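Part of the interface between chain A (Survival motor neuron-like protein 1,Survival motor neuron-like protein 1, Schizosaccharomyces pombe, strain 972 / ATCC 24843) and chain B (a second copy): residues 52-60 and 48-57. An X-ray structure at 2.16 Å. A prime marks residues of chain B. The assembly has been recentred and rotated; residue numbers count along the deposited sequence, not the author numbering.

Chain A, residues 52-60: GYYTGLAEG
Chain B, residues 48-57: WYYAGYYTGL

The two helices come so close that backbone meets backbone: their axes approach to 6.3 Å, and the carbonyl carbons Gly56 C and Gly56′ C lie 3.5 Å apart, with Gly52 C and Gly52′ C at 3.6 Å. Both stretches are helical throughout, with phi between -52° and -73° and psi mostly between -36° and -57°, relaxing to -27° at Tyr54 and -28° at Tyr54′, and i to i+4 hydrogen bonds of 2.8 to 3.1 Å. They run in the same general direction at a signed crossing angle of -28°. The register is reciprocal: Gly52 sits opposite Tyr53′ and Tyr53 opposite Gly52′, then Gly56 opposite Leu57′ and Leu57 opposite Gly56′, each with CA atoms 4.1 Å apart.

Glycine spaced by four is the rule that permits this. A CB built on Gly56 would fall 2.0 Å from Tyr53′ O, and one on Gly56′ equally close to Tyr53 O; on Gly52 it would lie 2.2 Å from Tyr49′ O. Gly60 extends the series: a CB there would fall 2.8 Å from Leu57′ O.

With glycines letting the backbones approach, CA hydrogens, mildly polarised by the neighbouring amides, face carbonyls in paired CA-H...O contacts. Tyr53′ CA lies 3.1 Å from Gly52 O, and Tyr53 CA 3.2 Å from Gly52′ O. Gly56′ CA to Tyr53 O and Gly56 CA to Tyr53′ O are both 3.5 Å and nearly linear, at 169°. Leu57′ CA to Gly56 O (3.3 Å) and Leu57 CA to Gly56′ O (3.2 Å) complete the ladder. Gly52 O, Tyr53 O, their primed counterparts and Gly56 O also accept amide hydrogen bonds within their own helices, so the cross-chain contacts add to the helical bonding.

The side chains flank this seam. Tyr53′ (chi1 t, chi2 75°) starts with CA-to-CB pointing away overall, yet its ring returns to fill a hole formed by Gly52, Thr55, Gly56 and Glu59. Thr55 CG2 meets the ring edge, 4.3 Å from Tyr53′ CE1. At the ring's tip, Tyr53′ OH donates a short 2.5 Å hydrogen bond to Glu59 OE1, the one conventional hydrogen bond across the stretches; Glu59 reaches it with chi1 m, chi2 t and chi3 3°.

Tyr49′ (t, chi2 74°) places CE1 3.3 Å from Gly52 CA, where the absent side chain leaves room, and its OH lies 4.1 Å from Thr55 CG2. Tyr53 (t, chi2 81°) packs against the other backbone, CD1 lying 3.7 Å from Gly56′ CA, with Thr55′ CG2 farther off, 4.4 Å from the same Tyr53 CD1. Leu57′ (t, p) brings CD1 within 3.7 Å of Gly60 N and 4.1 Å of Glu59 CB, while Thr55′, in m, turns OG1 back to Ala51′ O at 2.6 Å.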

ATOM      1  N   GLY A  52      -2.900  -1.296   8.688  1.00 37.64           N
ATOM      2  CA  GLY A  52      -3.736  -0.332   7.999  1.00 40.19           C
ATOM      3  C   GLY A  52      -5.063  -0.922   7.562  1.00 36.88           C
ATOM      4  O   GLY A  52      -6.108  -0.280   7.687  1.00 38.49           O
ATOM      5  N   TYR A  53      -5.042  -2.158   7.059  1.00 36.41           N
ATOM      6  CA  TYR A  53      -6.255  -2.755   6.505  1.00 35.33           C
ATOM      7  C   TYR A  53      -7.328  -2.918   7.575  1.00 43.30           C
ATOM      8  O   TYR A  53      -8.482  -2.517   7.383  1.00 41.54           O
ATOM      9  CB  TYR A  53      -5.928  -4.105   5.859  1.00 37.28           C
ATOM     10  CG  TYR A  53      -7.152  -4.901   5.459  1.00 48.58           C
ATOM     11  CD1 TYR A  53      -7.822  -4.637   4.270  1.00 46.80           C
ATOM     12  CD2 TYR A  53      -7.640  -5.917   6.272  1.00 49.89           C
ATOM     13  CE1 TYR A  53      -8.945  -5.357   3.906  1.00 46.74           C
ATOM     14  CE2 TYR A  53      -8.761  -6.646   5.912  1.00 46.04           C
ATOM     15  CZ  TYR A  53      -9.406  -6.365   4.729  1.00 56.30           C
ATOM     16  OH  TYR A  53     -10.521  -7.090   4.373  1.00 58.67           O
ATOM     17  N   TYR A  54      -6.968  -3.516   8.712  1.00 43.79           N
ATOM     18  CA  TYR A  54      -7.954  -3.740   9.764  1.00 40.58           C
ATOM     19  C   TYR A  54      -8.320  -2.442  10.469  1.00 43.83           C
ATOM     20  O   TYR A  54      -9.438  -2.314  10.983  1.00 44.11           O
ATOM     21  CB  TYR A  54      -7.423  -4.788  10.740  1.00 41.07           C
ATOM     22  CG  TYR A  54      -7.403  -6.173  10.129  1.00 42.42           C
ATOM     23  CD1 TYR A  54      -8.587  -6.850   9.873  1.00 46.45           C
ATOM     24  CD2 TYR A  54      -6.208  -6.796   9.795  1.00 42.03           C
ATOM     25  CE1 TYR A  54      -8.585  -8.111   9.310  1.00 47.14           C
ATOM     26  CE2 TYR A  54      -6.196  -8.062   9.231  1.00 46.54           C
ATOM     27  CZ  TYR A  54      -7.390  -8.712   8.990  1.00 52.28           C
ATOM     28  OH  TYR A  54      -7.392  -9.970   8.428  1.00 50.95           O
ATOM     29  N   THR A  55      -7.411  -1.467  10.483  1.00 35.88           N
ATOM     30  CA  THR A  55      -7.766  -0.131  10.953  1.00 36.65           C
ATOM     31  C   THR A  55      -8.826   0.494  10.054  1.00 47.24           C
ATOM     32  O   THR A  55      -9.878   0.938  10.528  1.00 47.93           O
ATOM     33  CB  THR A  55      -6.518   0.751  11.004  1.00 43.44           C
ATOM     34  OG1 THR A  55      -5.529   0.132  11.833  1.00 43.93           O
ATOM     35  CG2 THR A  55      -6.852   2.131  11.554  1.00 42.24           C
ATOM     36  N   GLY A  56      -8.565   0.535   8.747  1.00 42.11           N
ATOM     37  CA  GLY A  56      -9.555   1.074   7.831  1.00 44.04           C
ATOM     38  C   GLY A  56     -10.868   0.320   7.887  1.00 45.56           C
ATOM     39  O   GLY A  56     -11.942   0.924   7.876  1.00 41.05           O
ATOM     40  N   LEU A  57     -10.799  -1.011   7.966  1.00 44.33           N
ATOM     41  CA  LEU A  57     -12.007  -1.826   7.950  1.00 41.06           C
ATOM     42  C   LEU A  57     -12.895  -1.531   9.151  1.00 50.38           C
ATOM     43  O   LEU A  57     -14.119  -1.418   9.011  1.00 46.15           O
ATOM     44  CB  LEU A  57     -11.620  -3.301   7.914  1.00 39.50           C
ATOM     45  CG  LEU A  57     -12.723  -4.355   7.921  1.00 47.13           C
ATOM     46  CD1 LEU A  57     -13.562  -4.311   6.664  1.00 50.89           C
ATOM     47  CD2 LEU A  57     -12.079  -5.730   8.095  1.00 48.26           C
ATOM     48  N   ALA A  58     -12.307  -1.405  10.341  1.00 45.94           N
ATOM     49  CA  ALA A  58     -13.102  -1.086  11.522  1.00 46.49           C
ATOM     50  C   ALA A  58     -13.737   0.292  11.392  1.00 53.21           C
ATOM     51  O   ALA A  58     -14.926   0.473  11.680  1.00 52.24           O
ATOM     52  CB  ALA A  58     -12.232  -1.168  12.777  1.00 47.95           C
ATOM     53  N   GLU A  59     -12.952   1.283  10.954  1.00 41.67           N
ATOM     54  CA  GLU A  59     -13.502   2.617  10.736  1.00 46.03           C
ATOM     55  C   GLU A  59     -14.662   2.579   9.750  1.00 55.51           C
ATOM     56  O   GLU A  59     -15.653   3.303   9.912  1.00 58.80           O
ATOM     57  CB  GLU A  59     -12.416   3.563  10.224  1.00 50.91           C
ATOM     58  CG  GLU A  59     -11.306   3.849  11.213  1.00 53.45           C
ATOM     59  CD  GLU A  59     -10.443   5.025  10.791  1.00 59.88           C
ATOM     60  OE1 GLU A  59     -10.752   5.657   9.758  1.00 64.20           O
ATOM     61  OE2 GLU A  59      -9.457   5.319  11.498  1.00 55.62           O
ATOM     62  N   GLY A  60     -14.555   1.747   8.713  1.00 54.29           N
ATOM     63  CA  GLY A  60     -15.604   1.698   7.710  1.00 53.12           C
ATOM     64  C   GLY A  60     -16.896   1.118   8.247  1.00 59.58           C
ATOM     65  O   GLY A  60     -17.986   1.600   7.928  1.00 62.45           O
TER
ATOM     66  N   TRP B  48       2.555   1.238   2.084  1.00 43.12           N
ATOM     67  CA  TRP B  48       1.810  -0.009   2.233  1.00 43.07           C
ATOM     68  C   TRP B  48       0.789   0.089   3.359  1.00 40.24           C
ATOM     69  O   TRP B  48      -0.321  -0.444   3.240  1.00 38.45           O
ATOM     70  CB  TRP B  48       2.767  -1.182   2.457  1.00 39.37           C
ATOM     71  CG  TRP B  48       3.336  -1.709   1.164  1.00 38.69           C
ATOM     72  CD1 TRP B  48       4.600  -1.518   0.687  1.00 42.41           C
ATOM     73  CD2 TRP B  48       2.649  -2.494   0.177  1.00 43.23           C
ATOM     74  NE1 TRP B  48       4.746  -2.140  -0.531  1.00 46.89           N
ATOM     75  CE2 TRP B  48       3.563  -2.746  -0.866  1.00 42.95           C
ATOM     76  CE3 TRP B  48       1.353  -3.010   0.077  1.00 41.05           C
ATOM     77  CZ2 TRP B  48       3.223  -3.491  -1.994  1.00 40.90           C
ATOM     78  CZ3 TRP B  48       1.018  -3.750  -1.046  1.00 45.49           C
ATOM     79  CH2 TRP B  48       1.949  -3.983  -2.065  1.00 48.59           C
ATOM     80  N   TYR B  49       1.130   0.776   4.453  1.00 37.02           N
ATOM     81  CA  TYR B  49       0.121   1.063   5.467  1.00 43.81           C
ATOM     82  C   TYR B  49      -1.107   1.706   4.828  1.00 43.36           C
ATOM     83  O   TYR B  49      -2.243   1.273   5.050  1.00 37.10           O
ATOM     84  CB  TYR B  49       0.686   1.978   6.557  1.00 38.08           C
ATOM     85  CG  TYR B  49      -0.366   2.431   7.556  1.00 41.50           C
ATOM     86  CD1 TYR B  49      -0.856   1.559   8.519  1.00 41.19           C
ATOM     87  CD2 TYR B  49      -0.872   3.727   7.530  1.00 46.53           C
ATOM     88  CE1 TYR B  49      -1.817   1.963   9.429  1.00 41.44           C
ATOM     89  CE2 TYR B  49      -1.835   4.138   8.439  1.00 42.54           C
ATOM     90  CZ  TYR B  49      -2.305   3.251   9.385  1.00 47.92           C
ATOM     91  OH  TYR B  49      -3.261   3.654  10.290  1.00 51.38           O
ATOM     92  N   TYR B  50      -0.887   2.738   4.009  1.00 41.34           N
ATOM     93  CA  TYR B  50      -2.006   3.503   3.466  1.00 40.81           C
ATOM     94  C   TYR B  50      -2.797   2.697   2.442  1.00 43.59           C
ATOM     95  O   TYR B  50      -4.032   2.749   2.430  1.00 48.11           O
ATOM     96  CB  TYR B  50      -1.488   4.806   2.860  1.00 46.08           C
ATOM     97  CG  TYR B  50      -1.192   5.860   3.901  1.00 48.93           C
ATOM     98  CD1 TYR B  50      -2.137   6.195   4.863  1.00 54.02           C
ATOM     99  CD2 TYR B  50       0.033   6.510   3.935  1.00 60.52           C
ATOM    100  CE1 TYR B  50      -1.877   7.150   5.820  1.00 55.06           C
ATOM    101  CE2 TYR B  50       0.303   7.472   4.894  1.00 54.52           C
ATOM    102  CZ  TYR B  50      -0.656   7.786   5.833  1.00 56.34           C
ATOM    103  OH  TYR B  50      -0.398   8.739   6.789  1.00 73.52           O
ATOM    104  N   ALA B  51      -2.115   1.953   1.568  1.00 40.54           N
ATOM    105  CA  ALA B  51      -2.839   1.061   0.667  1.00 36.04           C
ATOM    106  C   ALA B  51      -3.776   0.157   1.454  1.00 45.56           C
ATOM    107  O   ALA B  51      -4.944  -0.022   1.084  1.00 38.32           O
ATOM    108  CB  ALA B  51      -1.860   0.227  -0.158  1.00 40.19           C
ATOM    109  N   GLY B  52      -3.286  -0.411   2.557  1.00 40.96           N
ATOM    110  CA  GLY B  52      -4.144  -1.220   3.403  1.00 40.45           C
ATOM    111  C   GLY B  52      -5.273  -0.414   4.013  1.00 41.80           C
ATOM    112  O   GLY B  52      -6.434  -0.832   3.992  1.00 38.07           O
ATOM    113  N   TYR B  53      -4.949   0.760   4.557  1.00 36.95           N
ATOM    114  CA  TYR B  53      -5.968   1.596   5.179  1.00 38.52           C
ATOM    115  C   TYR B  53      -7.142   1.825   4.231  1.00 41.63           C
ATOM    116  O   TYR B  53      -8.293   1.515   4.557  1.00 39.31           O
ATOM    117  CB  TYR B  53      -5.366   2.936   5.610  1.00 40.80           C
ATOM    118  CG  TYR B  53      -6.388   3.867   6.223  1.00 46.57           C
ATOM    119  CD1 TYR B  53      -6.863   3.652   7.509  1.00 45.00           C
ATOM    120  CD2 TYR B  53      -6.882   4.955   5.515  1.00 51.05           C
ATOM    121  CE1 TYR B  53      -7.800   4.492   8.073  1.00 50.02           C
ATOM    122  CE2 TYR B  53      -7.819   5.802   6.073  1.00 49.18           C
ATOM    123  CZ  TYR B  53      -8.275   5.566   7.351  1.00 57.90           C
ATOM    124  OH  TYR B  53      -9.210   6.407   7.911  1.00 56.01           O
ATOM    125  N   TYR B  54      -6.868   2.364   3.042  1.00 38.99           N
ATOM    126  CA  TYR B  54      -7.961   2.733   2.147  1.00 39.26           C
ATOM    127  C   TYR B  54      -8.651   1.514   1.559  1.00 35.01           C
ATOM    128  O   TYR B  54      -9.844   1.577   1.239  1.00 41.32           O
ATOM    129  CB  TYR B  54      -7.446   3.652   1.045  1.00 41.49           C
ATOM    130  CG  TYR B  54      -7.109   5.020   1.577  1.00 49.63           C
ATOM    131  CD1 TYR B  54      -8.110   5.876   2.015  1.00 49.84           C
ATOM    132  CD2 TYR B  54      -5.795   5.448   1.670  1.00 45.87           C
ATOM    133  CE1 TYR B  54      -7.812   7.122   2.517  1.00 46.82           C
ATOM    134  CE2 TYR B  54      -5.487   6.695   2.171  1.00 51.86           C
ATOM    135  CZ  TYR B  54      -6.501   7.527   2.594  1.00 50.82           C
ATOM    136  OH  TYR B  54      -6.199   8.771   3.094  1.00 57.66           O
ATOM    137  N   THR B  55      -7.938   0.397   1.413  1.00 35.72           N
ATOM    138  CA  THR B  55      -8.603  -0.826   0.983  1.00 37.20           C
ATOM    139  C   THR B  55      -9.581  -1.310   2.043  1.00 46.58           C
ATOM    140  O   THR B  55     -10.691  -1.750   1.719  1.00 38.76           O
ATOM    141  CB  THR B  55      -7.579  -1.918   0.679  1.00 35.04           C
ATOM    142  OG1 THR B  55      -6.641  -1.441  -0.292  1.00 39.87           O
ATOM    143  CG2 THR B  55      -8.276  -3.161   0.139  1.00 38.49           C
ATOM    144  N   GLY B  56      -9.183  -1.248   3.315  1.00 36.90           N
ATOM    145  CA  GLY B  56     -10.071  -1.718   4.366  1.00 44.78           C
ATOM    146  C   GLY B  56     -11.247  -0.788   4.575  1.00 42.33           C
ATOM    147  O   GLY B  56     -12.376  -1.238   4.785  1.00 42.13           O
ATOM    148  N   LEU B  57     -11.003   0.520   4.493  1.00 38.29           N
ATOM    149  CA  LEU B  57     -12.073   1.501   4.614  1.00 44.73           C
ATOM    150  C   LEU B  57     -13.147   1.268   3.562  1.00 50.63           C
ATOM    151  O   LEU B  57     -14.334   1.159   3.887  1.00 50.44           O
ATOM    152  CB  LEU B  57     -11.482   2.904   4.490  1.00 39.93           C
ATOM    153  CG  LEU B  57     -12.392   4.088   4.797  1.00 52.03           C
ATOM    154  CD1 LEU B  57     -12.944   3.990   6.206  1.00 51.09           C
ATOM    155  CD2 LEU B  57     -11.635   5.393   4.606  1.00 48.29           C
TER